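Local coordinates for protein lactate dehydrogenase, adjacent gene encodes predicted malate dehydrogenase (Cryptosporidium parvum, PDB 4ND2) that probably catalyses the NAD-dependent interconversion of (S)-lactate and pyruvate, binding the dinucleotide on a Rossmann fold, at residues D74-T79 against K110-A115; N122-M127 against P256-C261; S129-V134 against N140-M145. All coordinates share one frame; numbering follows the deposited sequence.

Interaction 1 (D74-T79 against K110-A115); sequences DVVIIT and KYCPNA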
# COMPACT_ATOMS: atom_id res chain seq x y z
N ASP A 74 -18.10 -14.23 2.59
CA ASP A 74 -17.84 -14.24 1.15
C ASP A 74 -16.80 -15.30 0.82
O ASP A 74 -16.90 -15.98 -0.21
CB ASP A 74 -17.33 -12.87 0.69
CG ASP A 74 -18.33 -11.78 0.93
OD1 ASP A 74 -19.42 -11.81 0.31
OD2 ASP A 74 -18.04 -10.88 1.75
N VAL A 75 -15.80 -15.43 1.68
CA VAL A 75 -14.75 -16.42 1.52
C VAL A 75 -14.60 -17.22 2.81
O VAL A 75 -14.67 -16.66 3.90
CB VAL A 75 -13.40 -15.76 1.16
CG1 VAL A 75 -12.30 -16.80 1.00
CG2 VAL A 75 -13.54 -14.94 -0.12
N VAL A 76 -14.41 -18.53 2.67
CA VAL A 76 -14.10 -19.40 3.79
C VAL A 76 -12.75 -20.05 3.52
O VAL A 76 -12.58 -20.71 2.50
CB VAL A 76 -15.17 -20.49 3.99
CG1 VAL A 76 -14.76 -21.45 5.10
CG2 VAL A 76 -16.52 -19.85 4.31
N ILE A 77 -11.80 -19.85 4.43
CA ILE A 77 -10.48 -20.47 4.31
C ILE A 77 -10.33 -21.52 5.40
O ILE A 77 -10.41 -21.21 6.59
CB ILE A 77 -9.35 -19.42 4.40
CG1 ILE A 77 -9.59 -18.29 3.39
CG2 ILE A 77 -8.00 -20.07 4.14
CD1 ILE A 77 -8.63 -17.12 3.52
N ILE A 78 -10.12 -22.77 5.00
CA ILE A 78 -10.08 -23.90 5.92
C ILE A 78 -8.64 -24.30 6.26
O ILE A 78 -7.91 -24.79 5.40
CB ILE A 78 -10.83 -25.13 5.35
CG1 ILE A 78 -12.24 -24.73 4.91
CG2 ILE A 78 -10.89 -26.25 6.39
CD1 ILE A 78 -13.04 -25.85 4.28
N THR A 79 -8.26 -24.07 7.51
CA THR A 79 -6.93 -24.42 8.00
C THR A 79 -6.97 -25.51 9.07
O THR A 79 -5.93 -25.98 9.52
CB THR A 79 -6.21 -23.20 8.59
OG1 THR A 79 -6.68 -22.94 9.92
CG2 THR A 79 -6.43 -21.96 7.74
N LYS A 110 -24.68 -24.93 6.10
CA LYS A 110 -25.78 -24.33 6.85
C LYS A 110 -25.75 -22.80 6.84
O LYS A 110 -26.79 -22.17 6.68
CB LYS A 110 -25.77 -24.82 8.30
CG LYS A 110 -26.93 -24.29 9.13
CD LYS A 110 -27.03 -24.99 10.48
CE LYS A 110 -28.24 -24.50 11.27
NZ LYS A 110 -28.31 -25.12 12.62
N TYR A 111 -24.56 -22.21 7.01
CA TYR A 111 -24.46 -20.77 7.29
C TYR A 111 -23.94 -19.90 6.15
O TYR A 111 -24.28 -18.71 6.09
CB TYR A 111 -23.62 -20.56 8.55
CG TYR A 111 -24.32 -21.04 9.80
CD1 TYR A 111 -25.45 -20.38 10.29
CD2 TYR A 111 -23.86 -22.16 10.50
CE1 TYR A 111 -26.10 -20.82 11.43
CE2 TYR A 111 -24.50 -22.60 11.64
CZ TYR A 111 -25.62 -21.93 12.10
OH TYR A 111 -26.26 -22.37 13.24
N CYS A 112 -23.12 -20.45 5.25
CA CYS A 112 -22.64 -19.68 4.10
C CYS A 112 -22.40 -20.57 2.87
O CYS A 112 -21.26 -20.70 2.41
CB CYS A 112 -21.39 -18.89 4.47
SG CYS A 112 -20.06 -19.86 5.21
N PRO A 113 -23.47 -21.16 2.33
CA PRO A 113 -23.34 -22.07 1.19
C PRO A 113 -22.90 -21.40 -0.12
O PRO A 113 -22.48 -22.10 -1.04
CB PRO A 113 -24.74 -22.67 1.05
CG PRO A 113 -25.65 -21.67 1.66
CD PRO A 113 -24.87 -21.04 2.78
N ASN A 114 -23.00 -20.08 -0.20
CA ASN A 114 -22.57 -19.33 -1.39
C ASN A 114 -21.13 -18.80 -1.29
O ASN A 114 -20.68 -18.04 -2.15
CB ASN A 114 -23.52 -18.17 -1.66
CG ASN A 114 -24.95 -18.62 -1.87
OD1 ASN A 114 -25.87 -18.16 -1.20
ND2 ASN A 114 -25.14 -19.54 -2.81
N ALA A 115 -20.41 -19.21 -0.25
CA ALA A 115 -19.04 -18.75 -0.03
C ALA A 115 -18.07 -19.40 -1.01
O ALA A 115 -18.28 -20.52 -1.47
CB ALA A 115 -18.61 -19.04 1.40
O HOH W 1 -19.01 -15.56 -2.02

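Interaction 2 (N122-M127 against P256-C261); sequences NPLDVM and PCSAFC. With A3D (3-acetylpyridine adenine dinucleotide), chain C; PYR (pyruvic acid), chain D.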
# COMPACT_ATOMS: atom_id res chain seq x y z
N ASN A 122 -4.05 -30.26 4.90
CA ASN A 122 -3.39 -31.36 4.19
C ASN A 122 -4.00 -32.72 4.52
O ASN A 122 -4.59 -32.89 5.60
CB ASN A 122 -1.89 -31.39 4.52
CG ASN A 122 -1.05 -30.60 3.53
OD1 ASN A 122 -1.29 -30.63 2.32
ND2 ASN A 122 -0.03 -29.91 4.04
N PRO A 123 -3.86 -33.70 3.61
CA PRO A 123 -3.23 -33.63 2.28
C PRO A 123 -4.10 -32.87 1.28
O PRO A 123 -5.21 -33.31 0.97
CB PRO A 123 -3.07 -35.10 1.88
CG PRO A 123 -4.16 -35.80 2.61
CD PRO A 123 -4.33 -35.07 3.91
N LEU A 124 -3.58 -31.76 0.78
CA LEU A 124 -4.37 -30.71 0.14
C LEU A 124 -5.37 -31.16 -0.93
O LEU A 124 -6.57 -30.92 -0.80
CB LEU A 124 -3.42 -29.65 -0.45
CG LEU A 124 -4.00 -28.35 -1.01
CD1 LEU A 124 -4.52 -28.50 -2.44
CD2 LEU A 124 -5.07 -27.78 -0.09
N ASP A 125 -4.88 -31.80 -1.99
CA ASP A 125 -5.73 -32.11 -3.15
C ASP A 125 -6.87 -33.06 -2.80
O ASP A 125 -7.99 -32.90 -3.28
CB ASP A 125 -4.89 -32.68 -4.29
CG ASP A 125 -3.80 -31.72 -4.73
OD1 ASP A 125 -4.08 -30.85 -5.58
OD2 ASP A 125 -2.67 -31.85 -4.22
N VAL A 126 -6.58 -34.05 -1.97
CA VAL A 126 -7.59 -35.02 -1.54
C VAL A 126 -8.58 -34.38 -0.57
O VAL A 126 -9.78 -34.67 -0.63
CB VAL A 126 -6.94 -36.27 -0.90
CG1 VAL A 126 -8.01 -37.28 -0.49
CG2 VAL A 126 -5.95 -36.90 -1.87
N MET A 127 -8.10 -33.50 0.30
CA MET A 127 -8.97 -32.78 1.23
C MET A 127 -9.95 -31.86 0.48
O MET A 127 -11.12 -31.77 0.85
CB MET A 127 -8.16 -31.97 2.24
CG MET A 127 -7.41 -32.80 3.28
SD MET A 127 -8.44 -33.81 4.37
CE MET A 127 -8.48 -35.37 3.47
N PRO A 256 -2.26 -20.57 -9.87
CA PRO A 256 -2.08 -22.01 -9.75
C PRO A 256 -2.69 -22.48 -8.43
O PRO A 256 -2.30 -22.01 -7.37
CB PRO A 256 -0.56 -22.19 -9.76
CG PRO A 256 0.03 -20.86 -10.09
CD PRO A 256 -1.00 -19.84 -9.73
N CYS A 257 -3.67 -23.37 -8.51
CA CYS A 257 -4.33 -23.90 -7.32
C CYS A 257 -4.97 -25.26 -7.63
O CYS A 257 -5.08 -25.66 -8.80
CB CYS A 257 -5.38 -22.91 -6.79
SG CYS A 257 -6.85 -22.71 -7.81
N SER A 258 -5.37 -25.97 -6.58
CA SER A 258 -6.03 -27.26 -6.74
C SER A 258 -7.48 -27.01 -7.12
O SER A 258 -8.28 -26.56 -6.29
CB SER A 258 -5.92 -28.10 -5.47
OG SER A 258 -6.38 -29.42 -5.69
N ALA A 259 -7.81 -27.26 -8.39
CA ALA A 259 -9.14 -27.00 -8.92
C ALA A 259 -9.66 -28.21 -9.69
O ALA A 259 -8.89 -29.08 -10.09
CB ALA A 259 -9.11 -25.78 -9.83
N PHE A 260 -10.98 -28.24 -9.89
CA PHE A 260 -11.62 -29.36 -10.58
C PHE A 260 -11.38 -29.26 -12.09
O PHE A 260 -11.98 -28.42 -12.77
CB PHE A 260 -13.12 -29.39 -10.26
CG PHE A 260 -13.80 -30.67 -10.67
CD1 PHE A 260 -14.73 -30.69 -11.71
CD2 PHE A 260 -13.50 -31.87 -10.03
CE1 PHE A 260 -15.36 -31.86 -12.08
CE2 PHE A 260 -14.13 -33.05 -10.40
CZ PHE A 260 -15.05 -33.05 -11.43
N CYS A 261 -10.51 -30.13 -12.59
CA CYS A 261 -10.06 -30.10 -13.98
C CYS A 261 -10.77 -31.19 -14.79
O CYS A 261 -10.60 -32.38 -14.51
CB CYS A 261 -8.55 -30.31 -14.02
SG CYS A 261 -7.80 -30.08 -15.65
PA A3D C . -2.01 -25.69 13.68
O1A A3D C . -1.15 -24.54 14.12
O2A A3D C . -1.94 -26.99 14.44
O5B A3D C . -3.53 -25.21 13.67
C5B A3D C . -4.62 -26.10 13.47
C4B A3D C . -5.83 -25.51 14.18
O4B A3D C . -7.01 -26.23 13.81
C3B A3D C . -5.72 -25.59 15.70
O3B A3D C . -5.80 -24.28 16.28
C2B A3D C . -6.88 -26.46 16.12
O2B A3D C . -7.48 -26.07 17.36
C1B A3D C . -7.84 -26.30 14.96
N9A A3D C . -8.83 -27.40 14.86
C8A A3D C . -8.65 -28.71 15.13
N7A A3D C . -9.80 -29.39 14.91
C5A A3D C . -10.73 -28.51 14.51
C6A A3D C . -12.15 -28.56 14.11
N6A A3D C . -12.84 -29.73 14.11
N1A A3D C . -12.74 -27.39 13.75
C2A A3D C . -12.08 -26.22 13.74
N3A A3D C . -10.79 -26.10 14.09
C4A A3D C . -10.08 -27.20 14.47
O3 A3D C . -1.75 -26.05 12.13
PN A3D C . -1.25 -25.00 11.00
O1N A3D C . 0.24 -24.85 11.12
O2N A3D C . -2.12 -23.78 11.02
O5D A3D C . -1.59 -25.82 9.66
C5D A3D C . -2.95 -26.09 9.34
C4D A3D C . -3.07 -27.07 8.18
O4D A3D C . -2.55 -26.48 6.98
C3D A3D C . -2.31 -28.37 8.40
O3D A3D C . -3.11 -29.48 7.98
C2D A3D C . -1.10 -28.25 7.49
O2D A3D C . -0.61 -29.51 7.02
C1D A3D C . -1.68 -27.42 6.36
N1N A3D C . -0.67 -26.75 5.54
C2N A3D C . -0.77 -26.84 4.21
C3N A3D C . 0.15 -26.23 3.38
C7N A3D C . 0.03 -26.33 1.89
O7N A3D C . 0.91 -25.83 1.21
C8N A3D C . -1.14 -27.01 1.26
C4N A3D C . 1.20 -25.51 3.95
C5N A3D C . 1.29 -25.43 5.33
C6N A3D C . 0.33 -26.06 6.11
C PYR D . 4.11 -27.09 2.56
O PYR D . 4.83 -26.29 3.19
OXT PYR D . 4.21 -27.21 1.32
CA PYR D . 3.13 -27.92 3.27
O3 PYR D . 2.27 -28.52 2.65
CB PYR D . 3.21 -28.02 4.77

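Interaction 3 (S129-V134 against N140-M145); sequences SHFQKV and NKVCGM. With A3D (3-acetylpyridine adenine dinucleotide), chain C.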
# COMPACT_ATOMS: atom_id res chain seq x y z
N SER A 129 -11.09 -32.26 -2.63
CA SER A 129 -12.05 -33.16 -3.27
C SER A 129 -13.06 -33.68 -2.25
O SER A 129 -14.27 -33.70 -2.51
CB SER A 129 -11.33 -34.33 -3.92
OG SER A 129 -12.23 -35.15 -4.65
N HIS A 130 -12.56 -34.09 -1.09
CA HIS A 130 -13.41 -34.56 -0.01
C HIS A 130 -14.41 -33.49 0.43
O HIS A 130 -15.60 -33.77 0.57
CB HIS A 130 -12.57 -35.01 1.18
CG HIS A 130 -13.37 -35.61 2.30
ND1 HIS A 130 -14.06 -36.79 2.16
CD2 HIS A 130 -13.60 -35.18 3.56
CE1 HIS A 130 -14.68 -37.07 3.29
NE2 HIS A 130 -14.42 -36.11 4.16
N PHE A 131 -13.93 -32.26 0.64
CA PHE A 131 -14.81 -31.17 1.07
C PHE A 131 -15.90 -30.87 0.05
O PHE A 131 -17.06 -30.64 0.42
CB PHE A 131 -14.03 -29.89 1.36
CG PHE A 131 -14.91 -28.78 1.88
CD1 PHE A 131 -15.15 -28.67 3.25
CD2 PHE A 131 -15.52 -27.90 1.02
CE1 PHE A 131 -15.97 -27.66 3.73
CE2 PHE A 131 -16.35 -26.89 1.49
CZ PHE A 131 -16.57 -26.78 2.86
N GLN A 132 -15.54 -30.84 -1.23
CA GLN A 132 -16.52 -30.57 -2.28
C GLN A 132 -17.61 -31.64 -2.30
O GLN A 132 -18.79 -31.33 -2.42
CB GLN A 132 -15.84 -30.47 -3.65
CG GLN A 132 -16.73 -29.93 -4.76
CD GLN A 132 -17.67 -30.98 -5.34
OE1 GLN A 132 -17.33 -32.16 -5.42
NE2 GLN A 132 -18.86 -30.55 -5.74
N LYS A 133 -17.20 -32.90 -2.17
CA LYS A 133 -18.13 -34.02 -2.18
C LYS A 133 -19.12 -33.95 -1.02
O LYS A 133 -20.33 -34.04 -1.23
CB LYS A 133 -17.37 -35.36 -2.14
CG LYS A 133 -18.25 -36.57 -2.44
CD LYS A 133 -17.46 -37.87 -2.38
CE LYS A 133 -18.36 -39.06 -2.67
NZ LYS A 133 -17.64 -40.36 -2.52
N VAL A 134 -18.62 -33.77 0.20
CA VAL A 134 -19.47 -33.79 1.39
C VAL A 134 -20.28 -32.50 1.58
O VAL A 134 -21.40 -32.54 2.08
CB VAL A 134 -18.69 -34.12 2.69
CG1 VAL A 134 -17.97 -35.46 2.54
CG2 VAL A 134 -17.70 -33.02 3.05
N ASN A 140 -16.64 -25.05 -8.95
CA ASN A 140 -15.96 -23.77 -9.20
C ASN A 140 -15.84 -22.86 -7.97
O ASN A 140 -15.09 -21.88 -7.99
CB ASN A 140 -16.66 -23.00 -10.34
CG ASN A 140 -18.05 -22.54 -9.97
OD1 ASN A 140 -18.89 -23.33 -9.54
ND2 ASN A 140 -18.31 -21.24 -10.13
N LYS A 141 -16.57 -23.19 -6.90
CA LYS A 141 -16.54 -22.42 -5.66
C LYS A 141 -15.72 -23.09 -4.55
O LYS A 141 -15.67 -22.59 -3.43
CB LYS A 141 -17.96 -22.16 -5.16
CG LYS A 141 -18.81 -21.31 -6.11
CD LYS A 141 -18.34 -19.87 -6.21
CE LYS A 141 -18.64 -19.06 -4.95
NZ LYS A 141 -20.10 -18.83 -4.75
N VAL A 142 -15.08 -24.22 -4.87
CA VAL A 142 -14.23 -24.93 -3.92
C VAL A 142 -12.88 -25.22 -4.57
O VAL A 142 -12.81 -25.84 -5.63
CB VAL A 142 -14.86 -26.26 -3.46
CG1 VAL A 142 -13.94 -26.97 -2.47
CG2 VAL A 142 -16.23 -26.01 -2.85
N CYS A 143 -11.80 -24.77 -3.93
CA CYS A 143 -10.45 -25.01 -4.42
C CYS A 143 -9.47 -25.11 -3.26
O CYS A 143 -9.83 -24.89 -2.11
CB CYS A 143 -10.03 -23.90 -5.39
SG CYS A 143 -9.79 -22.29 -4.60
N GLY A 144 -8.22 -25.47 -3.58
CA GLY A 144 -7.19 -25.62 -2.56
C GLY A 144 -5.98 -24.74 -2.81
O GLY A 144 -5.53 -24.60 -3.95
N MET A 145 -5.45 -24.15 -1.74
CA MET A 145 -4.19 -23.42 -1.81
C MET A 145 -3.04 -24.42 -1.84
O MET A 145 -2.87 -25.21 -0.91
CB MET A 145 -4.01 -22.49 -0.61
CG MET A 145 -2.83 -21.52 -0.72
SD MET A 145 -1.19 -22.28 -0.70
CE MET A 145 -1.11 -22.92 0.97
PA A3D C . -2.01 -25.69 13.68
O1A A3D C . -1.15 -24.54 14.12
O2A A3D C . -1.94 -26.99 14.44
O5B A3D C . -3.53 -25.21 13.67
C5B A3D C . -4.62 -26.10 13.47
C4B A3D C . -5.83 -25.51 14.18
O4B A3D C . -7.01 -26.23 13.81
C3B A3D C . -5.72 -25.59 15.70
O3B A3D C . -5.80 -24.28 16.28
C2B A3D C . -6.88 -26.46 16.12
O2B A3D C . -7.48 -26.07 17.36
C1B A3D C . -7.84 -26.30 14.96
N9A A3D C . -8.83 -27.40 14.86
C8A A3D C . -8.65 -28.71 15.13
N7A A3D C . -9.80 -29.39 14.91
C5A A3D C . -10.73 -28.51 14.51
C6A A3D C . -12.15 -28.56 14.11
N6A A3D C . -12.84 -29.73 14.11
N1A A3D C . -12.74 -27.39 13.75
C2A A3D C . -12.08 -26.22 13.74
N3A A3D C . -10.79 -26.10 14.09
C4A A3D C . -10.08 -27.20 14.47
O3 A3D C . -1.75 -26.05 12.13
PN A3D C . -1.25 -25.00 11.00
O1N A3D C . 0.24 -24.85 11.12
O2N A3D C . -2.12 -23.78 11.02
O5D A3D C . -1.59 -25.82 9.66
C5D A3D C . -2.95 -26.09 9.34
C4D A3D C . -3.07 -27.07 8.18
O4D A3D C . -2.55 -26.48 6.98
C3D A3D C . -2.31 -28.37 8.40
O3D A3D C . -3.11 -29.48 7.98
C2D A3D C . -1.10 -28.25 7.49
O2D A3D C . -0.61 -29.51 7.02
C1D A3D C . -1.68 -27.42 6.36
N1N A3D C . -0.67 -26.75 5.54
C2N A3D C . -0.77 -26.84 4.21
C3N A3D C . 0.15 -26.23 3.38
C7N A3D C . 0.03 -26.33 1.89
O7N A3D C . 0.91 -25.83 1.21
C8N A3D C . -1.14 -27.01 1.26
C4N A3D C . 1.20 -25.51 3.95
C5N A3D C . 1.29 -25.43 5.33
C6N A3D C . 0.33 -26.06 6.11

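Interaction 1 (D74-T79 against K110-A115)
Val76 drives one methyl, CG2, into the elbow where helix 94-111 gives way to the next strand. CG2 lies 3.7 Å from the sulfur SG of Cys112 and equally 3.7 Å from CB of Ala115, so a single branch meets both partners. It can do so because CG1 is the branch anti to the backbone N (chi1 175°), which leaves CG2 beside that nitrogen and facing the elbow. A small thiol and a methyl suit this place: both are apolar enough to be buried against valine and short enough to let the chain turn close to the sheet. Cys112 is the first residue beyond the helix to leave helical backbone angles, and it starts a type I turn closed by the bond from Ala115 N to Cys112 O (3.2 Å). Pro113 and Asn114 fill the middle of that turn on the outer side, where proline's fixed phi fits the first of the two corner positions.

The other end of the contact is its solvent side, without side-chain packing. There the backbones meet by one bent CA-H...O contact, Ala115 CA to Asp74 O at 3.5 Å, and by a bridging water. The water gives one hydrogen to Asp74 O at 2.8 Å and the other to Asn114 O at 3.0 Å, joining two carbonyls that could not bond to each other. The carboxylate of Asp74 turns elsewhere: OD2 accepts from Lys6 N, and the residue also packs on Ile2 of a second subunit.

Strand 116-119, which follows the turn, pairs in parallel with 75-78 through backbone bonds of Asp74 and Val76 to Phe116. Val75 points to the other side of the sheet, onto helix 234-248, while Cys112 also rests on Ile70.

Interaction 2 (N122-M127 against P256-C261)
Asp125 and Ser258 bring the two backbones nearest each other, their CA atoms 6.0 Å apart, where the first turn of helix 124-135 passes strand 253-261. Pro123, preceded by a cis peptide bond, takes the N-cap position, and its O receives the first helical bond, from Met127 N. Proline cannot cap with its own side chain; Leu124 N, at the helix start, is met instead by Asn122 OD1.

On the strand side, Ser258 makes every contact. Its hydroxyl OG, which a chi1 of -172° carries to the side remote from its own amide nitrogen, donates to Asp125 OD1 at 2.7 Å. OG meets OD1 on the anti side, 31° out of the carboxylate plane, so the bond is short but tilted. The other oxygen, OD2, accepts from the backbone N of His177, the predicted proton acceptor; the aspartate therefore ties helix, strand and active-site loop together with one buried carboxylate. Beside it, Leu124 CD1 presses on Ser258 CB at 3.4 Å, tighter than usual for two carbons. Serine fits here by offering a small methylene to the leucine and a hydroxyl to the acid.

Just before the helix, Asn122 uses both ends of its amide. OD1 takes Leu124 N at 3.0 Å on an in-plane lone pair, an Asx turn that fixes the rotation of the group. ND2 is thereby directed at the ligands, giving bonds to ribose O2D of the cofactor analogue (3.1 Å) and to the keto oxygen O3 of pyruvate (3.0 Å). Arg90, Arg153 and His177 complete the hold on pyruvate. This is the lactate/malate dehydrogenase active site, set in the cleft between the Rossmann and C-terminal domains.

Interaction 3 (S129-V134 against N140-M145)
Gln132 uses its side-chain amide to bond the loop after its own helix: NE2 donates to the backbone O of Leu137, while CB of the same residue lies 4.2 Å from Val142 CG1. A bend at chi2 (-80°) turns the amide away from the strand after its CB has made this contact. Glutamine is well suited to such a double task, with a methylene root for the apolar interface and a polar tip for the loop that carries the chain from helix 124-135 to strand 142-144.

The rest of the contact is apolar. In Phe131 a chi1 of -176° swings the ring out beside the carbonyl carbon and toward the sheet, placing ring atom CD2 3.9 Å from Val142 CG1, which approaches the ring obliquely. Thus one methyl of Val142 lies near both neighbouring helix residues, and a beta-branched valine serves the strand as well as the packing. Other parts of the Phe131 ring rest on Val104 and Ala105 of helix 94-111 and on Val117 of strand 116-119, so the ring is packed between its own helix, helix 94-111 and the sheet.

Further along the strand the side chains alternate. Cys143 points to the other side and packs on Met243 of helix 234-248. Beyond it, Met145 folds its chain so that CE lies 3.6 Å from the acetyl oxygen O7N of the cofactor analogue. Strand 116-119, helix 124-135 and strand 142-144 form a beta-alpha-beta unit, the last of the Rossmann domain's parallel sheet, ending at the dinucleotide.

Overall arrangement
Following the chain from the N terminus, interaction 1 is the first to close: strand 75-78 leads into helix 94-111, after which the chain turns back to the strand's start. Strand 116-119 follows, and interaction 2 opens at 122-127. Before it closes, the chain runs along helix 124-135 and back through 140-145, so interaction 3 is completed within this larger loop. Only after much of the C-terminal domain does 256-261 return to the helix start. Interactions 1 and 3 serve successive beta-alpha-beta units of one sheet and touch through Ile78 and Phe131, and through Asn114 and Lys141. Interaction 2 joins the two domains; Ser258 also bonds to Gly144 of 140-145.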